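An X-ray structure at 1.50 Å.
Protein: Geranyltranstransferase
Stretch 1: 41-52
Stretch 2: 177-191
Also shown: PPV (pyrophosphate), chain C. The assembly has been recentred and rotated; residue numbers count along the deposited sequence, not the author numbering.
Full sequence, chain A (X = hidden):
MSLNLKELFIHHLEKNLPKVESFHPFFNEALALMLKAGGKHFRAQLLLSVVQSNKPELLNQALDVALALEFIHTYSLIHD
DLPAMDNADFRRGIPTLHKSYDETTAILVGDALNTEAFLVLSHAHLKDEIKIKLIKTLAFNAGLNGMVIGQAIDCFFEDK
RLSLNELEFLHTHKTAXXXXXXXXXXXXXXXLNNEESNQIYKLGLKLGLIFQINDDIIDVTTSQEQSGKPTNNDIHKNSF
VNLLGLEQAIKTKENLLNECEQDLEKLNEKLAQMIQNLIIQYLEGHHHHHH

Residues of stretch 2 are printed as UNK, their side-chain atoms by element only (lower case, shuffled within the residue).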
# COMPACT_ATOMS: atom_id res chain seq x y z
N HIS A 41 -18.73 4.03 6.60
CA HIS A 41 -17.79 3.31 7.48
C HIS A 41 -18.25 1.92 7.83
O HIS A 41 -18.00 1.44 8.93
CB HIS A 41 -17.51 4.06 8.78
CG HIS A 41 -17.04 5.46 8.58
ND1 HIS A 41 -16.23 5.85 7.54
CD2 HIS A 41 -17.28 6.56 9.32
CE1 HIS A 41 -15.99 7.15 7.64
NE2 HIS A 41 -16.61 7.60 8.71
N PHE A 42 -18.93 1.27 6.89
CA PHE A 42 -19.46 -0.08 7.09
C PHE A 42 -18.33 -1.04 7.51
O PHE A 42 -18.49 -1.83 8.44
CB PHE A 42 -20.15 -0.54 5.80
CG PHE A 42 -20.64 -1.96 5.80
CD1 PHE A 42 -21.69 -2.36 6.62
CD2 PHE A 42 -20.07 -2.89 4.94
CE1 PHE A 42 -22.15 -3.68 6.59
CE2 PHE A 42 -20.52 -4.20 4.91
CZ PHE A 42 -21.55 -4.60 5.73
N ARG A 43 -17.20 -0.98 6.82
CA ARG A 43 -16.12 -1.91 7.14
C ARG A 43 -15.55 -1.65 8.54
O ARG A 43 -15.38 -2.60 9.33
CB ARG A 43 -15.04 -1.84 6.06
CG ARG A 43 -15.58 -2.33 4.72
CD ARG A 43 -14.81 -1.81 3.51
NE ARG A 43 -15.47 -2.20 2.26
CZ ARG A 43 -16.53 -1.59 1.74
NH1 ARG A 43 -17.07 -0.54 2.34
NH2 ARG A 43 -17.07 -2.03 0.59
N ALA A 44 -15.24 -0.40 8.84
CA ALA A 44 -14.84 -0.03 10.21
C ALA A 44 -15.85 -0.55 11.24
O ALA A 44 -15.47 -1.12 12.26
CB ALA A 44 -14.71 1.49 10.33
N GLN A 45 -17.13 -0.34 10.97
CA GLN A 45 -18.16 -0.73 11.94
C GLN A 45 -18.30 -2.24 12.13
O GLN A 45 -18.58 -2.71 13.25
CB GLN A 45 -19.51 -0.08 11.61
CG GLN A 45 -19.48 1.46 11.72
CD GLN A 45 -18.96 1.90 13.08
OE1 GLN A 45 -19.23 1.26 14.09
NE2 GLN A 45 -18.21 2.99 13.11
N LEU A 46 -18.10 -3.01 11.06
CA LEU A 46 -18.07 -4.47 11.20
C LEU A 46 -16.95 -4.88 12.15
O LEU A 46 -17.16 -5.69 13.06
CB LEU A 46 -17.87 -5.15 9.85
CG LEU A 46 -19.06 -5.11 8.89
CD1 LEU A 46 -18.59 -5.66 7.56
CD2 LEU A 46 -20.24 -5.92 9.44
N LEU A 47 -15.76 -4.32 11.95
CA LEU A 47 -14.62 -4.68 12.78
C LEU A 47 -14.89 -4.29 14.24
O LEU A 47 -14.67 -5.08 15.16
CB LEU A 47 -13.35 -3.99 12.27
CG LEU A 47 -12.08 -4.27 13.09
CD1 LEU A 47 -10.84 -4.25 12.21
CD2 LEU A 47 -11.89 -3.30 14.27
N LEU A 48 -15.35 -3.05 14.44
CA LEU A 48 -15.53 -2.56 15.81
C LEU A 48 -16.66 -3.31 16.52
O LEU A 48 -16.62 -3.48 17.74
CB LEU A 48 -15.81 -1.05 15.80
CG LEU A 48 -14.64 -0.20 15.30
CD1 LEU A 48 -15.11 1.24 15.04
CD2 LEU A 48 -13.48 -0.25 16.30
N SER A 49 -17.65 -3.78 15.77
CA SER A 49 -18.76 -4.53 16.36
C SER A 49 -18.24 -5.85 16.90
O SER A 49 -18.59 -6.27 18.02
CB SER A 49 -19.86 -4.79 15.33
OG SER A 49 -20.52 -3.60 14.91
N VAL A 50 -17.40 -6.53 16.11
CA VAL A 50 -16.80 -7.78 16.60
C VAL A 50 -16.03 -7.52 17.90
O VAL A 50 -16.24 -8.22 18.90
CB VAL A 50 -15.87 -8.43 15.55
CG1 VAL A 50 -15.14 -9.64 16.16
CG2 VAL A 50 -16.68 -8.84 14.30
N VAL A 51 -15.15 -6.52 17.90
CA VAL A 51 -14.36 -6.23 19.09
C VAL A 51 -15.25 -5.87 20.29
O VAL A 51 -15.08 -6.41 21.40
CB VAL A 51 -13.32 -5.12 18.83
CG1 VAL A 51 -12.53 -4.82 20.11
CG2 VAL A 51 -12.37 -5.54 17.71
N GLN A 52 -16.20 -4.97 20.08
CA GLN A 52 -17.09 -4.56 21.17
C GLN A 52 -17.81 -5.77 21.79
O GLN A 52 -17.97 -5.84 23.01
CB GLN A 52 -18.10 -3.52 20.67
CG GLN A 52 -19.14 -3.11 21.72
CD GLN A 52 -18.53 -2.46 22.96
OE1 GLN A 52 -17.35 -2.09 22.98
NE2 GLN A 52 -19.34 -2.32 24.00
N UNK A 177 -14.06 -9.77 -0.32
CA UNK A 177 -12.91 -10.15 0.50
C UNK A 177 -12.54 -9.09 1.53
O UNK A 177 -12.17 -9.42 2.64
c UNK A 177 -10.63 -12.64 -1.47
n UNK A 177 -10.28 -16.12 -2.56
n UNK A 177 -8.67 -14.49 -2.39
c UNK A 177 -11.86 -12.07 -0.80
c UNK A 177 -11.72 -10.59 -0.35
n UNK A 177 -10.87 -14.03 -1.84
c UNK A 177 -9.94 -14.88 -2.27
N UNK A 178 -12.66 -7.81 1.18
CA UNK A 178 -12.34 -6.75 2.14
C UNK A 178 -13.39 -6.66 3.26
O UNK A 178 -13.05 -6.37 4.42
c UNK A 178 -10.21 -4.65 2.81
c UNK A 178 -12.19 -5.39 1.43
c UNK A 178 -11.59 -4.29 2.32
c UNK A 178 -11.56 -2.96 1.59
N UNK A 179 -14.66 -6.93 2.94
CA UNK A 179 -15.72 -7.02 3.95
C UNK A 179 -15.46 -8.19 4.91
O UNK A 179 -15.52 -8.04 6.14
c UNK A 179 -17.45 -5.77 2.63
c UNK A 179 -17.12 -7.11 3.29
c UNK A 179 -18.57 -5.81 1.63
c UNK A 179 -18.19 -7.49 4.30
N UNK A 180 -15.15 -9.35 4.35
CA UNK A 180 -14.76 -10.51 5.15
C UNK A 180 -13.53 -10.21 6.02
O UNK A 180 -13.44 -10.60 7.19
c UNK A 180 -14.48 -11.72 4.24
N UNK A 181 -12.56 -9.50 5.44
CA UNK A 181 -11.36 -9.13 6.18
C UNK A 181 -11.69 -8.25 7.39
O UNK A 181 -11.09 -8.40 8.44
c UNK A 181 -10.35 -8.42 5.27
N UNK A 182 -12.63 -7.32 7.23
CA UNK A 182 -12.98 -6.45 8.35
C UNK A 182 -13.46 -7.28 9.53
O UNK A 182 -13.06 -7.06 10.68
c UNK A 182 -14.05 -5.47 7.92
N UNK A 183 -14.35 -8.23 9.26
CA UNK A 183 -14.86 -9.12 10.30
C UNK A 183 -13.73 -9.98 10.89
O UNK A 183 -13.61 -10.08 12.11
c UNK A 183 -18.20 -10.05 8.54
c UNK A 183 -17.98 -8.90 10.80
c UNK A 183 -15.97 -10.01 9.76
c UNK A 183 -17.27 -9.26 9.48
N UNK A 184 -12.91 -10.58 10.03
CA UNK A 184 -11.83 -11.46 10.51
C UNK A 184 -10.82 -10.67 11.35
O UNK A 184 -10.32 -11.16 12.35
c UNK A 184 -10.09 -13.20 9.85
c UNK A 184 -9.48 -14.01 8.74
c UNK A 184 -8.51 -15.05 9.34
n UNK A 184 -7.81 -15.84 8.33
c UNK A 184 -11.12 -12.16 9.35
N UNK A 185 -10.52 -9.45 10.93
CA UNK A 185 -9.60 -8.61 11.69
C UNK A 185 -10.15 -8.29 13.09
O UNK A 185 -9.38 -8.25 14.07
c UNK A 185 -6.92 -5.15 9.32
c UNK A 185 -9.31 -7.33 10.90
se UNK A 185 -8.28 -6.21 8.40
c UNK A 185 -8.44 -7.65 9.68
N UNK A 186 -11.45 -8.09 13.21
CA UNK A 186 -12.04 -7.95 14.54
C UNK A 186 -11.75 -9.19 15.39
O UNK A 186 -11.39 -9.10 16.57
N UNK A 187 -11.87 -10.36 14.78
CA UNK A 187 -11.61 -11.62 15.48
C UNK A 187 -10.14 -11.70 15.89
O UNK A 187 -9.81 -12.14 17.01
c UNK A 187 -11.98 -12.82 14.60
s UNK A 187 -13.73 -12.93 14.19
N UNK A 188 -9.26 -11.29 14.99
CA UNK A 188 -7.83 -11.37 15.27
C UNK A 188 -7.41 -10.44 16.42
O UNK A 188 -6.59 -10.81 17.26
o UNK A 188 -6.02 -13.13 11.12
c UNK A 188 -6.51 -12.11 11.67
c UNK A 188 -7.01 -11.12 14.01
c UNK A 188 -7.15 -12.31 13.03
o UNK A 188 -6.50 -10.97 11.14
N UNK A 189 -7.98 -9.23 16.45
CA UNK A 189 -7.74 -8.34 17.59
C UNK A 189 -8.07 -9.03 18.92
O UNK A 189 -7.33 -8.91 19.92
c UNK A 189 -8.00 -6.20 16.32
c UNK A 189 -8.98 -5.14 15.81
c UNK A 189 -8.56 -7.05 17.46
c UNK A 189 -8.57 -6.24 18.76
N UNK A 190 -9.17 -9.77 18.92
CA UNK A 190 -9.66 -10.46 20.11
C UNK A 190 -9.00 -11.81 20.36
O UNK A 190 -9.32 -12.48 21.36
s UNK A 190 -12.09 -9.12 19.93
c UNK A 190 -11.17 -10.66 19.99
N UNK A 191 -8.12 -12.22 19.45
CA UNK A 191 -7.46 -13.52 19.52
C UNK A 191 -8.50 -14.64 19.60
O UNK A 191 -8.33 -15.64 20.32
c UNK A 191 -5.22 -12.69 20.40
c UNK A 191 -6.44 -13.56 20.68
o UNK A 191 -4.57 -11.75 22.47
c UNK A 191 -4.30 -12.58 21.59
o UNK A 191 -3.29 -13.32 21.65
O11 PPV C . -18.82 1.70 -1.70
P1 PPV C . -19.54 2.11 -0.27
O21 PPV C . -21.17 1.93 -0.34
O31 PPV C . -19.04 1.26 0.81
OPP PPV C . -19.24 3.71 -0.08
P2 PPV C . -18.88 4.55 1.28
O12 PPV C . -18.80 6.09 0.72
O22 PPV C . -17.39 4.17 1.81
O32 PPV C . -19.92 4.41 2.31

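Position 177 carries three carbons, a nitrogen, then a carbon bearing two more nitrogens, a guanidinium out of reach of stretch 1: Arg-177. Position 178 has four carbons forked at the second: Leu-178, whose CD2 lies 3.9 Å from Arg-43 CD. At 179 four carbons fork at the first, with one arm two carbons long, which defines Ile-179; its CG2 lies 3.8 Å from Leu-46 CD1 and 4.1 Å from Phe-42 CE2.

Positions 180 and 181 each hold a single carbon and touch nothing on stretch 1: Ala-180 and Ala-181. Position 182 also has one carbon, but it points toward the other helix, its CB 3.5 Å from Arg-43 O; this is Ala-182. Position 183 shows four carbons forked at the second, hence Leu-183, whose CD2 reaches Leu-46 CB at 3.9 Å and Val-50 CG2 at 3.7 Å. Position 184 has four carbons in a row ending in nitrogen, which makes it Lys-184; its CA-to-CB bond points away and it makes no contact with stretch 1.

Position 185 has two carbons, a selenium and a last carbon, unbranched: Met-185, modelled as selenomethionine. Its CB is 3.7 Å from Leu-47 CD1, while the end of the chain leads away. Position 186 has no side-chain atoms and is Gly-186. An ideal CB there would lie 2.7 Å from Val-50 CB and 3.0 Å from Leu-47 O, both clashes.

Position 187 shows one carbon and one sulfur, so it is Cys-187, with SG 4.1 Å from Val-50 CG1 although its CB points away. Position 188, three carbons with two oxygens on the third, is Glu-188, out of reach. Position 189 repeats the pattern of 179, so it is Ile-189; its CD1 approaches Leu-47 CD2 at 3.8 Å and Val-51 CG2 at 3.9 Å. Position 190 shows one carbon and one sulfur, so it is Cys-190, its SG 3.8 Å from Val-51 CA. Position 191, again three carbons and two oxygens, is Glu-191; positive phi and two bonds back into the last turn mark a Schellman motif.

The contact is apolar packing between helices crossing at -27°, with axes approaching to 7.5 Å, 706 Å² buried and no hydrogen bond between them. Gly-186 permits the close approach: its CA is 4.5 Å from Leu-47 CA. Leu-47 sits as a knob among Ala-182, Met-185, Gly-186 and Ile-189, and its CA makes a CA-H...O contact with Ala-182 O at 3.5 Å. Arg-43 packs its aliphatic part here while NH1 donates a hydrogen bond to pyrophosphate O31 at 3.1 Å.

Stretch 2 177-191: RLIAAALKMGCEICE
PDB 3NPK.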